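Local atomic coordinates of archaeal Sm-like protein AF-Sm2 (Archaeoglobus fulgidus, PDB entry 1LJO), a protein that probably binds RNA, as Sm-family proteins generally do, and assembles into a hexamer. Residues D38-Y43 / N67-I72. Sequence-based numbering, arbitrary orientation.
Sequences DYMNLY and NNVVLI
Met40 and Leu42 meet Val69 and Ile72 mainly through the methyl groups at their tips; 38-43 and 67-72 together bury 232 Å², most of it on these four residues. From CB, on the strand face turned to 38-43, Ile72 sends CG1 anti to the carbonyl carbon (chi1 -60°) to lie 4.2 Å from Met40 CE. CD1, extended beyond it (chi2 178°), makes the closest approach, 3.3 Å from Met40 CE, tighter than normal van der Waals spacing; it also lies 3.8 Å from Leu42 CD1 and 4.1 Å from Leu42 CD2. Leu42 and Ile72 meet tip to tip, whereas Met40 and Ile72 run past each other in opposite directions, Met40 bending at chi3 (56°). Val69 meets Leu42 nearly at a right angle, its CG2 4.0 Å from Leu42 CD1 and 3.9 Å from Met40 O. Asn41 turns its CB away; its amide bonds Asp37 and the backbone of Gly66, just before 67-72. The cluster lies inside the curled Sm sheet: Leu42 packs on Val20, Leu33 and Val36, Val69 on Met22, Ile72 on Met13 in the loop after helix 6-12, while Met40 touches Asn7 of that helix, and strand 69-74 continues the sheet into a neighbouring subunit.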
loop_
_atom_site.group_PDB
_atom_site.type_symbol
_atom_site.label_atom_id
_atom_site.label_comp_id
_atom_site.label_asym_id
_atom_site.label_seq_id
_atom_site.Cartn_x
_atom_site.Cartn_y
_atom_site.Cartn_z
ATOM N N ASP A 38 -17.547 -0.380 -1.764
ATOM C CA ASP A 38 -16.805 -0.924 -2.897
ATOM C C ASP A 38 -15.293 -0.988 -2.720
ATOM O O ASP A 38 -14.620 -1.726 -3.433
ATOM C CB ASP A 38 -17.140 -0.153 -4.178
ATOM C CG ASP A 38 -18.564 -0.399 -4.651
ATOM O OD1 ASP A 38 -19.071 -1.527 -4.461
ATOM O OD2 ASP A 38 -19.170 0.529 -5.226
ATOM N N TYR A 39 -14.752 -0.222 -1.782
ATOM C CA TYR A 39 -13.314 -0.253 -1.551
ATOM C C TYR A 39 -13.014 -1.263 -0.447
ATOM O O TYR A 39 -11.883 -1.377 0.030
ATOM C CB TYR A 39 -12.808 1.135 -1.153
ATOM C CG TYR A 39 -13.091 2.193 -2.193
ATOM C CD1 TYR A 39 -14.338 2.814 -2.265
ATOM C CD2 TYR A 39 -12.120 2.557 -3.126
ATOM C CE1 TYR A 39 -14.612 3.772 -3.241
ATOM C CE2 TYR A 39 -12.382 3.512 -4.105
ATOM C CZ TYR A 39 -13.627 4.115 -4.157
ATOM O OH TYR A 39 -13.887 5.063 -5.121
ATOM N N MET A 40 -14.050 -1.995 -0.055
ATOM C CA MET A 40 -13.955 -2.998 0.997
ATOM C C MET A 40 -13.622 -2.455 2.385
ATOM O O MET A 40 -13.006 -3.145 3.207
ATOM C CB MET A 40 -12.977 -4.111 0.597
ATOM C CG MET A 40 -13.618 -5.106 -0.374
ATOM S SD MET A 40 -12.631 -6.568 -0.755
ATOM C CE MET A 40 -12.355 -7.188 0.835
ATOM N N ASN A 41 -14.005 -1.206 2.640
ATOM C CA ASN A 41 -13.828 -0.655 3.977
ATOM C C ASN A 41 -14.866 -1.478 4.731
ATOM O O ASN A 41 -15.893 -1.836 4.157
ATOM C CB ASN A 41 -14.208 0.824 4.030
ATOM C CG ASN A 41 -13.209 1.703 3.314
ATOM O OD1 ASN A 41 -12.002 1.555 3.500
ATOM N ND2 ASN A 41 -13.705 2.625 2.491
ATOM N N LEU A 42 -14.609 -1.796 5.993
ATOM C CA LEU A 42 -15.551 -2.602 6.754
ATOM C C LEU A 42 -15.940 -1.954 8.075
ATOM O O LEU A 42 -15.105 -1.369 8.766
ATOM C CB LEU A 42 -14.947 -3.983 7.053
ATOM C CG LEU A 42 -14.330 -4.781 5.901
ATOM C CD1 LEU A 42 -13.627 -6.008 6.465
ATOM C CD2 LEU A 42 -15.405 -5.181 4.895
ATOM N N TYR A 43 -17.217 -2.066 8.420
ATOM C CA TYR A 43 -17.712 -1.550 9.684
ATOM C C TYR A 43 -18.249 -2.741 10.464
ATOM O O TYR A 43 -19.251 -3.348 10.085
ATOM C CB TYR A 43 -18.809 -0.500 9.471
ATOM C CG TYR A 43 -19.534 -0.096 10.744
ATOM C CD1 TYR A 43 -18.861 -0.018 11.964
ATOM C CD2 TYR A 43 -20.893 0.213 10.727
ATOM C CE1 TYR A 43 -19.521 0.352 13.133
ATOM C CE2 TYR A 43 -21.563 0.584 11.890
ATOM C CZ TYR A 43 -20.871 0.648 13.090
ATOM O OH TYR A 43 -21.531 0.984 14.250
ATOM N N ASN A 67 -8.029 -0.916 2.002
ATOM C CA ASN A 67 -6.767 -1.288 1.377
ATOM C C ASN A 67 -5.812 -1.995 2.330
ATOM O O ASN A 67 -4.761 -2.460 1.911
ATOM C CB ASN A 67 -6.076 -0.083 0.734
ATOM C CG ASN A 67 -5.692 0.965 1.731
ATOM O OD1 ASN A 67 -6.543 1.683 2.250
ATOM N ND2 ASN A 67 -4.397 1.063 2.013
ATOM N N ASN A 68 -6.170 -2.078 3.607
ATOM C CA ASN A 68 -5.318 -2.781 4.565
ATOM C C ASN A 68 -5.927 -4.105 5.008
ATOM O O ASN A 68 -5.391 -4.812 5.878
ATOM C CB ASN A 68 -4.984 -1.878 5.753
ATOM C CG ASN A 68 -3.992 -0.795 5.367
ATOM O OD1 ASN A 68 -3.016 -1.070 4.672
ATOM N ND2 ASN A 68 -4.236 0.431 5.802
ATOM N N VAL A 69 -7.049 -4.447 4.385
ATOM C CA VAL A 69 -7.709 -5.720 4.651
ATOM C C VAL A 69 -6.939 -6.736 3.817
ATOM O O VAL A 69 -6.634 -6.477 2.652
ATOM C CB VAL A 69 -9.177 -5.729 4.164
ATOM C CG1 VAL A 69 -9.718 -7.156 4.177
ATOM C CG2 VAL A 69 -10.034 -4.843 5.062
ATOM N N VAL A 70 -6.603 -7.876 4.407
ATOM C CA VAL A 70 -5.882 -8.909 3.671
ATOM C C VAL A 70 -6.822 -10.039 3.267
ATOM O O VAL A 70 -6.923 -10.396 2.089
ATOM C CB VAL A 70 -4.724 -9.508 4.516
ATOM C CG1 VAL A 70 -4.077 -10.676 3.764
ATOM C CG2 VAL A 70 -3.682 -8.427 4.809
ATOM N N LEU A 71 -7.532 -10.576 4.249
ATOM C CA LEU A 71 -8.433 -11.693 4.017
ATOM C C LEU A 71 -9.698 -11.579 4.864
ATOM O O LEU A 71 -9.644 -11.148 6.015
ATOM C CB LEU A 71 -7.682 -12.998 4.336
ATOM C CG LEU A 71 -8.355 -14.372 4.239
ATOM C CD1 LEU A 71 -7.278 -15.465 4.288
ATOM C CD2 LEU A 71 -9.342 -14.556 5.378
ATOM N N ILE A 72 -10.832 -11.960 4.282
ATOM C CA ILE A 72 -12.118 -11.934 4.977
ATOM C C ILE A 72 -12.686 -13.342 4.905
ATOM O O ILE A 72 -12.702 -13.954 3.844
ATOM C CB ILE A 72 -13.128 -10.974 4.307
ATOM C CG1 ILE A 72 -12.572 -9.551 4.293
ATOM C CG2 ILE A 72 -14.466 -11.018 5.063
ATOM C CD1 ILE A 72 -13.494 -8.541 3.603
#